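CurF (Lyngbya majuscula, PDB 5DP2) catalyses, as an enoyl reductase-type domain that carries NADP, the formation of a cyclopropane ring in the curacin A biosynthetic pathway. Local coordinates at residues P34-V39 against A90-V95; D94-W98 against P121-A126. All blocks are in the same frame, centred on the assembly; numbering follows the deposited sequence.

Contact 1: P34-V39 against A90-V95; sequences PKSTEV and AVGSDV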
loop_
_atom_site.group_PDB
_atom_site.type_symbol
_atom_site.label_atom_id
_atom_site.label_comp_id
_atom_site.label_asym_id
_atom_site.label_seq_id
_atom_site.Cartn_x
_atom_site.Cartn_y
_atom_site.Cartn_z
ATOM N N PRO A 34 -3.614 -28.405 -2.478
ATOM C CA PRO A 34 -2.464 -27.899 -3.213
ATOM C C PRO A 34 -1.826 -29.002 -4.062
ATOM O O PRO A 34 -1.651 -30.133 -3.593
ATOM C CB PRO A 34 -1.523 -27.423 -2.092
ATOM C CG PRO A 34 -1.928 -28.188 -0.873
ATOM C CD PRO A 34 -3.411 -28.364 -1.019
ATOM N N LYS A 35 -1.414 -28.631 -5.276
ATOM C CA LYS A 35 -0.587 -29.473 -6.124
ATOM C C LYS A 35 0.827 -29.521 -5.545
ATOM O O LYS A 35 1.129 -28.846 -4.536
ATOM C CB LYS A 35 -0.622 -28.964 -7.570
ATOM C CG LYS A 35 -1.994 -29.098 -8.201
ATOM C CD LYS A 35 -2.004 -28.474 -9.569
ATOM C CE LYS A 35 -3.378 -28.556 -10.191
ATOM N NZ LYS A 35 -4.386 -27.805 -9.382
ATOM N N SER A 36 1.710 -30.312 -6.182
ATOM C CA SER A 36 2.948 -30.686 -5.532
ATOM C C SER A 36 3.866 -29.543 -5.157
ATOM O O SER A 36 4.667 -29.695 -4.241
ATOM C CB SER A 36 3.699 -31.718 -6.369
ATOM O OG SER A 36 4.170 -31.158 -7.566
ATOM N N THR A 37 3.792 -28.425 -5.863
ATOM C CA THR A 37 4.632 -27.256 -5.544
ATOM C C THR A 37 3.832 -26.036 -5.075
ATOM O O THR A 37 4.327 -24.916 -5.148
ATOM C CB THR A 37 5.649 -26.905 -6.610
ATOM O OG1 THR A 37 4.917 -26.498 -7.735
ATOM C CG2 THR A 37 6.562 -28.080 -6.915
ATOM N N GLU A 38 2.637 -26.266 -4.542
ATOM C CA GLU A 38 1.784 -25.202 -4.022
ATOM C C GLU A 38 1.678 -25.258 -2.508
ATOM O O GLU A 38 1.988 -26.275 -1.891
ATOM C CB GLU A 38 0.392 -25.311 -4.634
ATOM C CG GLU A 38 0.345 -25.095 -6.137
ATOM C CD GLU A 38 -1.038 -25.249 -6.736
ATOM O OE1 GLU A 38 -1.871 -26.019 -6.229
ATOM O OE2 GLU A 38 -1.256 -24.624 -7.779
ATOM N N VAL A 39 1.195 -24.148 -1.927
ATOM C CA VAL A 39 0.934 -24.017 -0.501
ATOM C C VAL A 39 -0.470 -23.431 -0.323
ATOM O O VAL A 39 -0.831 -22.494 -1.036
ATOM C CB VAL A 39 1.964 -23.061 0.165
ATOM C CG1 VAL A 39 1.734 -22.922 1.652
ATOM C CG2 VAL A 39 3.396 -23.524 -0.088
ATOM N N ALA A 90 -2.134 -26.418 4.539
ATOM C CA ALA A 90 -1.816 -27.628 3.748
ATOM C C ALA A 90 -0.663 -27.254 2.842
ATOM O O ALA A 90 -0.580 -26.125 2.362
ATOM C CB ALA A 90 -3.030 -28.110 2.952
ATOM N N VAL A 91 0.212 -28.221 2.587
ATOM C CA VAL A 91 1.376 -27.991 1.774
ATOM C C VAL A 91 1.457 -29.065 0.691
ATOM O O VAL A 91 1.254 -30.260 0.956
ATOM C CB VAL A 91 2.644 -27.967 2.660
ATOM C CG1 VAL A 91 3.872 -27.674 1.858
ATOM C CG2 VAL A 91 2.508 -26.917 3.777
ATOM N N GLY A 92 1.791 -28.648 -0.527
ATOM C CA GLY A 92 2.004 -29.598 -1.609
ATOM C C GLY A 92 3.116 -30.581 -1.255
ATOM O O GLY A 92 4.058 -30.279 -0.502
ATOM N N SER A 93 3.013 -31.769 -1.835
ATOM C CA SER A 93 3.853 -32.883 -1.453
ATOM C C SER A 93 5.335 -32.627 -1.605
ATOM O O SER A 93 6.122 -33.212 -0.846
ATOM C CB SER A 93 3.487 -34.101 -2.314
ATOM O OG SER A 93 3.731 -33.885 -3.682
ATOM N N ASP A 94 5.717 -31.816 -2.586
ATOM C CA ASP A 94 7.118 -31.643 -2.932
ATOM C C ASP A 94 7.707 -30.341 -2.356
ATOM O O ASP A 94 8.844 -29.989 -2.662
ATOM C CB ASP A 94 7.340 -31.712 -4.452
ATOM C CG ASP A 94 7.017 -33.078 -5.107
ATOM O OD1 ASP A 94 6.287 -33.923 -4.533
ATOM O OD2 ASP A 94 7.481 -33.265 -6.256
ATOM N N VAL A 95 6.953 -29.637 -1.507
ATOM C CA VAL A 95 7.404 -28.375 -0.929
ATOM C C VAL A 95 8.073 -28.631 0.395
ATOM O O VAL A 95 7.510 -29.293 1.268
ATOM C CB VAL A 95 6.227 -27.419 -0.704
ATOM C CG1 VAL A 95 6.649 -26.183 0.099
ATOM C CG2 VAL A 95 5.602 -27.024 -2.022
HETATM O O HOH W 1 0.578 -32.084 -3.436
#
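Two type I beta turns, Lys35 to Glu38 and Gly92 to Val95, lie against each other where the antiparallel strands 39-48 and 83-91 of the GroES-like fold reach one end of their pairing. The Pro34 ring leads with CG, which lies 3.8 Å from Gly92 N and also touches Ala90 CB. Val95 comes from the other turn: with CG2 anti to its carbonyl carbon, this methyl reaches Thr37 CA at 3.7 Å, while CG1 turns to Val39 CG2. At the outer end Ser36 CB packs against Ser93 OG and the Asp94 carboxylate. Ser93 OG itself donates to Asp94 OD1 from above the carboxylate plane, which ties the two polar groups together.

The backbone bonds run between these side chains. Val39 and Val91 form the last bridge, a non-hydrogen-bonded pair whose side chains share a sheet face. Just beyond it Gly92 N donates to Glu38 O at 2.7 Å. Asp94 N then binds Ser36 O at 2.9 Å, so each turn is tied to the other through its backbone. A water joins Pro34 O to Ser93 N, accepting from the amide and donating to the carbonyl.

Gly92 is where the backbones come closest to one another, and any CB there would collide with Lys35 O. That oxygen, which also accepts Glu38 N within its own turn, makes a CA-H...O contact of 3.1 Å with Gly92 CA.

Contact 2: D94-W98 against P121-A126; sequences DVSQW and PDDLLA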
loop_
_atom_site.group_PDB
_atom_site.type_symbol
_atom_site.label_atom_id
_atom_site.label_comp_id
_atom_site.label_asym_id
_atom_site.label_seq_id
_atom_site.Cartn_x
_atom_site.Cartn_y
_atom_site.Cartn_z
ATOM N N ASP A 94 5.717 -31.816 -2.586
ATOM C CA ASP A 94 7.118 -31.643 -2.932
ATOM C C ASP A 94 7.707 -30.341 -2.356
ATOM O O ASP A 94 8.844 -29.989 -2.662
ATOM C CB ASP A 94 7.340 -31.712 -4.452
ATOM C CG ASP A 94 7.017 -33.078 -5.107
ATOM O OD1 ASP A 94 6.287 -33.923 -4.533
ATOM O OD2 ASP A 94 7.481 -33.265 -6.256
ATOM N N VAL A 95 6.953 -29.637 -1.507
ATOM C CA VAL A 95 7.404 -28.375 -0.929
ATOM C C VAL A 95 8.073 -28.631 0.395
ATOM O O VAL A 95 7.510 -29.293 1.268
ATOM C CB VAL A 95 6.227 -27.419 -0.704
ATOM C CG1 VAL A 95 6.649 -26.183 0.099
ATOM C CG2 VAL A 95 5.602 -27.024 -2.022
ATOM N N SER A 96 9.260 -28.047 0.519
ATOM C CA SER A 96 10.083 -28.077 1.729
ATOM C C SER A 96 10.136 -26.746 2.501
ATOM O O SER A 96 10.455 -26.751 3.688
ATOM C CB SER A 96 11.529 -28.473 1.370
ATOM O OG SER A 96 12.058 -27.618 0.349
ATOM N N GLN A 97 9.863 -25.639 1.818
ATOM C CA GLN A 97 10.107 -24.292 2.366
ATOM C C GLN A 97 9.162 -23.915 3.514
ATOM O O GLN A 97 9.495 -23.097 4.360
ATOM C CB GLN A 97 10.016 -23.225 1.248
ATOM C CG GLN A 97 10.343 -21.808 1.712
ATOM C CD GLN A 97 10.343 -20.775 0.593
ATOM O OE1 GLN A 97 10.277 -21.113 -0.591
ATOM N NE2 GLN A 97 10.421 -19.495 0.974
ATOM N N TRP A 98 7.959 -24.464 3.490
ATOM C CA TRP A 98 6.909 -24.135 4.443
ATOM C C TRP A 98 6.299 -25.416 4.963
ATOM O O TRP A 98 6.323 -26.449 4.274
ATOM C CB TRP A 98 5.818 -23.280 3.764
ATOM C CG TRP A 98 6.342 -21.989 3.214
ATOM C CD1 TRP A 98 6.511 -21.673 1.901
ATOM C CD2 TRP A 98 6.759 -20.843 3.959
ATOM N NE1 TRP A 98 7.045 -20.420 1.784
ATOM C CE2 TRP A 98 7.187 -19.881 3.035
ATOM C CE3 TRP A 98 6.797 -20.535 5.320
ATOM C CZ2 TRP A 98 7.679 -18.645 3.419
ATOM C CZ3 TRP A 98 7.287 -19.291 5.699
ATOM C CH2 TRP A 98 7.707 -18.370 4.754
ATOM N N PRO A 121 5.335 -21.230 -2.962
ATOM C CA PRO A 121 6.151 -20.909 -1.787
ATOM C C PRO A 121 6.875 -19.575 -1.876
ATOM O O PRO A 121 7.112 -18.962 -0.846
ATOM C CB PRO A 121 7.169 -22.064 -1.708
ATOM C CG PRO A 121 6.726 -23.062 -2.643
ATOM C CD PRO A 121 5.653 -22.555 -3.516
ATOM N N ASP A 122 7.264 -19.155 -3.079
ATOM C CA ASP A 122 7.980 -17.889 -3.278
ATOM C C ASP A 122 7.084 -16.656 -3.160
ATOM O O ASP A 122 7.565 -15.528 -3.255
ATOM C CB ASP A 122 8.687 -17.868 -4.626
ATOM C CG ASP A 122 9.804 -18.899 -4.731
ATOM O OD1 ASP A 122 10.326 -19.393 -3.697
ATOM O OD2 ASP A 122 10.180 -19.208 -5.880
ATOM N N ASP A 123 5.800 -16.860 -2.940
ATOM C CA ASP A 123 4.849 -15.764 -2.756
ATOM C C ASP A 123 4.569 -15.469 -1.289
ATOM O O ASP A 123 3.662 -14.684 -0.998
ATOM C CB ASP A 123 3.460 -16.128 -3.365
ATOM C CG ASP A 123 3.448 -16.357 -4.831
ATOM O OD1 ASP A 123 4.039 -15.530 -5.482
ATOM O OD2 ASP A 123 2.793 -17.318 -5.313
ATOM N N LEU A 124 5.279 -16.143 -0.381
ATOM C CA LEU A 124 5.042 -16.025 1.047
ATOM C C LEU A 124 6.294 -15.514 1.752
ATOM O O LEU A 124 7.431 -15.838 1.345
ATOM C CB LEU A 124 4.679 -17.401 1.621
ATOM C CG LEU A 124 3.412 -18.020 1.030
ATOM C CD1 LEU A 124 3.199 -19.411 1.631
ATOM C CD2 LEU A 124 2.207 -17.123 1.234
ATOM N N LEU A 125 6.083 -14.765 2.829
ATOM C CA LEU A 125 7.136 -14.218 3.689
ATOM C C LEU A 125 6.807 -14.589 5.129
ATOM O O LEU A 125 5.651 -14.635 5.516
ATOM C CB LEU A 125 7.195 -12.692 3.547
ATOM C CG LEU A 125 7.525 -12.172 2.129
ATOM C CD1 LEU A 125 7.290 -10.665 2.079
ATOM C CD2 LEU A 125 8.945 -12.533 1.711
ATOM N N ALA A 126 7.824 -14.852 5.935
ATOM C CA ALA A 126 7.594 -15.187 7.335
ATOM C C ALA A 126 7.059 -13.978 8.108
ATOM O O ALA A 126 7.638 -12.885 8.084
ATOM C CB ALA A 126 8.886 -15.685 7.972
HETATM O O HOH W 2 9.552 -17.076 0.052
#
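With CG anti to its carbonyl carbon (chi1 -60°), Trp98 brings one face of its indole over Leu124 and its N-H edge to Pro121, while Gln97, extended with CG opposite its own nitrogen (chi1 -176°), runs past the other face of the same ring. The indole thus lies between Gln97 CG and Leu124 CB, both offset toward its rim. Leu124 CD1 adds a CH-pi contact, 4.1 Å from the centroid of the five-membered ring and almost on its normal.

The ring edge is used as well. Trp98 NE1 donates to Pro121 O at 3.0 Å, close to the indole plane, though tilted from the carbonyl plane; beside it, CD1 rests on Pro121 CB. At the far end CH2 approaches Ala126 N, so the indole spans from the 3-10 segment 121-123 to strand 124-126 of the GroES-like fold. Gln97 OE1 lies 3.4 Å from Pro121 CB, and NE2 donates to a water at 2.7 Å that sits near the carbonyls of Pro121 and Leu124. Val104 and Val39 extend the apolar surroundings of the indole.

A leucine in place of Trp98 would probably leave Pro121 O without its indole donor and open a gap beside Leu124. The amphipathic indole spends its one polar N-H on Pro121 O, a bond likely to restrict the ring's rotation, and packs its carbon faces between Leu124 and the aliphatic part of Gln97.

In the fold
Contacts 1 and 2 have centres about 9 Å apart and share Asp94 and Val95, since the chain that closes the second turn of contact 1 runs straight on to Trp98. Val39 links them directly: its CG1 lies 3.8 Å from Leu124 CD1, and its CG2 lies 4.1 Å from Trp98 CD1. Thr37 O also packs on Pro121 CD at 3.2 Å. Both contacts reach the same mixed sheet, in which Val39 is backbone hydrogen-bonded to Cys119 and Leu125 to Ile105. Their centres lie about 29 and 23 Å from the chain centre, and both contacts sit at the end of the molecule away from the bound NADP.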